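PDB 2RFL: putative phosphohistidine phosphatase SixA from Agrobacterium tumefaciens, which probably removes the phosphoryl group from phosphohistidine in proteins, as a member of the histidine phosphatase superfamily (branch 1). Local coordinates for residues 57-62 / 110-115. Numbering follows the deposited sequence. Where two conformers were deposited one is given.
Sequences LILSST and VMLVGH
Strands 57-60 and 110-114 run parallel, their axes 18° apart, and four nearly straight hydrogen bonds join them: Leu-57 O accepts from Met-111 N, Met-111 O from Leu-59 N, Leu-59 O from Val-113 N, and Val-113 O from Ser-61 N. The tightest is Val-113 N to Leu-59 O, 2.6 Å. On one face, the bend of Met-111 (selenomethionine) at chi3 (98°) brings its CE alongside Ile-58, 3.8 Å from CG1. Ile-58 CG2 also meets Val-113 CG2 at 3.9 Å. On the other face, Leu-112 CD2 lies against both CB and CD1 of Leu-59, 3.6 Å from each. These are neighbouring inner strands of the mixed sheet in the alpha-beta-alpha sandwich, and as in other histidine phosphatases the active site is expected at their C-terminal ends. There Ser-61 OG, anti to its backbone N (chi1 178°), reaches the edge of the His-115 ring in its plane and hydrogen-bonds NE2 at 2.9 Å. Since the same OG also bonds Ala-63 N, the imidazole is tied to the turn leading into helix 64-77. His-16 and Tyr-90 meet the His-115 ring obliquely. Ser-60 OG, anti to its backbone N, donates to Ser-61 O, 2.8 Å away, on a lone pair in the carbonyl plane.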
ATOM      1  N   LEU A  57       6.639   9.215  -4.446  1.00 34.27           N
ATOM      2  CA  LEU A  57       5.226   9.603  -4.350  1.00 31.36           C
ATOM      3  C   LEU A  57       4.337   8.570  -3.590  1.00 28.52           C
ATOM      4  O   LEU A  57       4.399   7.368  -3.859  1.00 26.10           O
ATOM      5  CB  LEU A  57       4.677   9.863  -5.761  1.00 30.40           C
ATOM      6  CG  LEU A  57       3.155  10.024  -5.882  1.00 26.56           C
ATOM      7  CD1 LEU A  57       2.593  11.351  -5.375  1.00 22.26           C
ATOM      8  CD2 LEU A  57       2.763   9.757  -7.319  1.00 23.42           C
ATOM      9  N   ILE A  58       3.538   9.067  -2.652  1.00 26.44           N
ATOM     10  CA  ILE A  58       2.521   8.280  -1.947  1.00 25.68           C
ATOM     11  C   ILE A  58       1.109   8.677  -2.357  1.00 25.45           C
ATOM     12  O   ILE A  58       0.718   9.823  -2.123  1.00 24.68           O
ATOM     13  CB  ILE A  58       2.582   8.454  -0.397  1.00 25.64           C
ATOM     14  CG1 ILE A  58       3.924   7.985   0.159  1.00 25.66           C
ATOM     15  CG2 ILE A  58       1.440   7.687   0.288  1.00 26.07           C
ATOM     16  CD1 ILE A  58       4.254   8.560   1.508  1.00 24.91           C
ATOM     17  N   LEU A  59       0.344   7.725  -2.932  1.00 24.51           N
ATOM     18  CA  LEU A  59      -1.091   7.910  -3.247  1.00 23.39           C
ATOM     19  C   LEU A  59      -1.968   7.150  -2.258  1.00 24.00           C
ATOM     20  O   LEU A  59      -1.850   5.945  -2.091  1.00 23.32           O
ATOM     21  CB  LEU A  59      -1.412   7.459  -4.664  1.00 23.55           C
ATOM     22  CG  LEU A  59      -0.638   8.062  -5.831  1.00 24.16           C
ATOM     23  CD1 LEU A  59      -0.999   7.492  -7.209  1.00 19.16           C
ATOM     24  CD2 LEU A  59      -0.790   9.579  -5.741  1.00 23.59           C
ATOM     25  N   SER A  60      -2.833   7.865  -1.564  1.00 25.47           N
ATOM     26  CA  SER A  60      -3.600   7.271  -0.459  1.00 25.43           C
ATOM     27  C   SER A  60      -5.065   7.618  -0.566  1.00 25.68           C
ATOM     28  O   SER A  60      -5.396   8.691  -1.035  1.00 25.39           O
ATOM     29  CB  SER A  60      -3.094   7.795   0.888  1.00 25.51           C
ATOM     30  OG  SER A  60      -3.888   7.357   2.005  1.00 21.09           O
ATOM     31  N   SER A  61      -5.923   6.704  -0.108  0.50 24.87           N
ATOM     32  CA  SER A  61      -7.300   7.008   0.249  0.50 23.90           C
ATOM     33  C   SER A  61      -7.346   8.236   1.182  0.50 25.29           C
ATOM     34  O   SER A  61      -6.414   8.515   1.975  0.50 24.64           O
ATOM     35  CB  SER A  61      -7.965   5.779   0.927  0.50 24.25           C
ATOM     36  OG  SER A  61      -9.323   5.966   1.363  0.50 16.25           O
ATOM     37  N   THR A  62      -8.446   8.960   1.089  1.00 25.65           N
ATOM     38  CA  THR A  62      -8.699  10.022   1.979  1.00 25.91           C
ATOM     39  C   THR A  62      -9.278   9.470   3.274  1.00 27.71           C
ATOM     40  O   THR A  62      -9.370  10.222   4.237  1.00 27.76           O
ATOM     41  CB  THR A  62      -9.674  11.020   1.335  1.00 25.77           C
ATOM     42  OG1 THR A  62     -10.709  10.282   0.684  1.00 22.83           O
ATOM     43  CG2 THR A  62      -8.957  11.846   0.317  1.00 21.26           C
ATOM     44  N   VAL A 110       6.716   4.436  -6.478  1.00 41.80           N
ATOM     45  CA  VAL A 110       5.412   4.885  -6.051  1.00 41.79           C
ATOM     46  C   VAL A 110       4.721   3.880  -5.135  1.00 39.85           C
ATOM     47  O   VAL A 110       4.788   2.668  -5.329  1.00 39.10           O
ATOM     48  CB  VAL A 110       4.523   5.324  -7.265  1.00 41.65           C
ATOM     49  CG1 VAL A 110       4.614   4.307  -8.348  1.00 45.17           C
ATOM     50  CG2 VAL A 110       3.060   5.508  -6.862  1.00 41.70           C
HETATM   51  N   MSE A 111       4.063   4.435  -4.131  1.00 38.08           N
HETATM   52  CA  MSE A 111       3.402   3.668  -3.121  1.00 36.08           C
HETATM   53  C   MSE A 111       1.931   4.022  -3.081  1.00 34.53           C
HETATM   54  O   MSE A 111       1.554   5.198  -2.986  1.00 33.65           O
HETATM   55  CB  MSE A 111       4.002   3.931  -1.757  1.00 36.46           C
HETATM   56  CG  MSE A 111       3.189   3.314  -0.668  1.00 37.81           C
HETATM   57 SE   MSE A 111       4.152   3.107   0.949  0.95 46.00          SE
HETATM   58  CE  MSE A 111       3.556   4.707   1.981  1.00 36.84           C
ATOM     59  N   LEU A 112       1.107   2.990  -3.123  1.00 32.55           N
ATOM     60  CA  LEU A 112      -0.310   3.176  -2.977  1.00 32.10           C
ATOM     61  C   LEU A 112      -0.750   2.802  -1.571  1.00 31.54           C
ATOM     62  O   LEU A 112      -0.316   1.794  -1.051  1.00 31.88           O
ATOM     63  CB  LEU A 112      -1.078   2.375  -4.046  1.00 31.29           C
ATOM     64  CG  LEU A 112      -0.804   2.661  -5.528  1.00 32.14           C
ATOM     65  CD1 LEU A 112      -1.978   2.071  -6.217  1.00 35.42           C
ATOM     66  CD2 LEU A 112      -0.650   4.163  -5.999  1.00 31.46           C
ATOM     67  N   VAL A 113      -1.623   3.612  -0.969  1.00 31.01           N
ATOM     68  CA  VAL A 113      -2.221   3.316   0.355  1.00 31.24           C
ATOM     69  C   VAL A 113      -3.772   3.278   0.260  1.00 31.11           C
ATOM     70  O   VAL A 113      -4.454   4.295   0.263  1.00 29.65           O
ATOM     71  CB  VAL A 113      -1.739   4.331   1.459  1.00 31.05           C
ATOM     72  CG1 VAL A 113      -2.304   4.001   2.884  1.00 31.25           C
ATOM     73  CG2 VAL A 113      -0.229   4.420   1.482  1.00 32.50           C
ATOM     74  N   GLY A 114      -4.317   2.073   0.183  1.00 32.53           N
ATOM     75  CA  GLY A 114      -5.776   1.879   0.076  1.00 32.29           C
ATOM     76  C   GLY A 114      -6.213   0.580   0.715  1.00 31.89           C
ATOM     77  O   GLY A 114      -5.577   0.111   1.661  1.00 31.54           O
ATOM     78  N   HIS A 115      -7.280  -0.006   0.168  1.00 31.59           N
ATOM     79  CA  HIS A 115      -8.074  -1.026   0.865  1.00 31.72           C
ATOM     80  C   HIS A 115      -8.252  -2.284   0.036  1.00 31.81           C
ATOM     81  O   HIS A 115      -8.224  -2.231  -1.189  1.00 31.01           O
ATOM     82  CB  HIS A 115      -9.511  -0.537   1.205  1.00 31.17           C
ATOM     83  CG  HIS A 115      -9.622   0.900   1.587  1.00 29.72           C
ATOM     84  ND1 HIS A 115     -10.115   1.300   2.809  1.00 32.83           N
ATOM     85  CD2 HIS A 115      -9.395   2.040   0.890  1.00 32.66           C
ATOM     86  CE1 HIS A 115     -10.158   2.618   2.869  1.00 31.66           C
ATOM     87  NE2 HIS A 115      -9.717   3.094   1.719  1.00 35.42           N
TER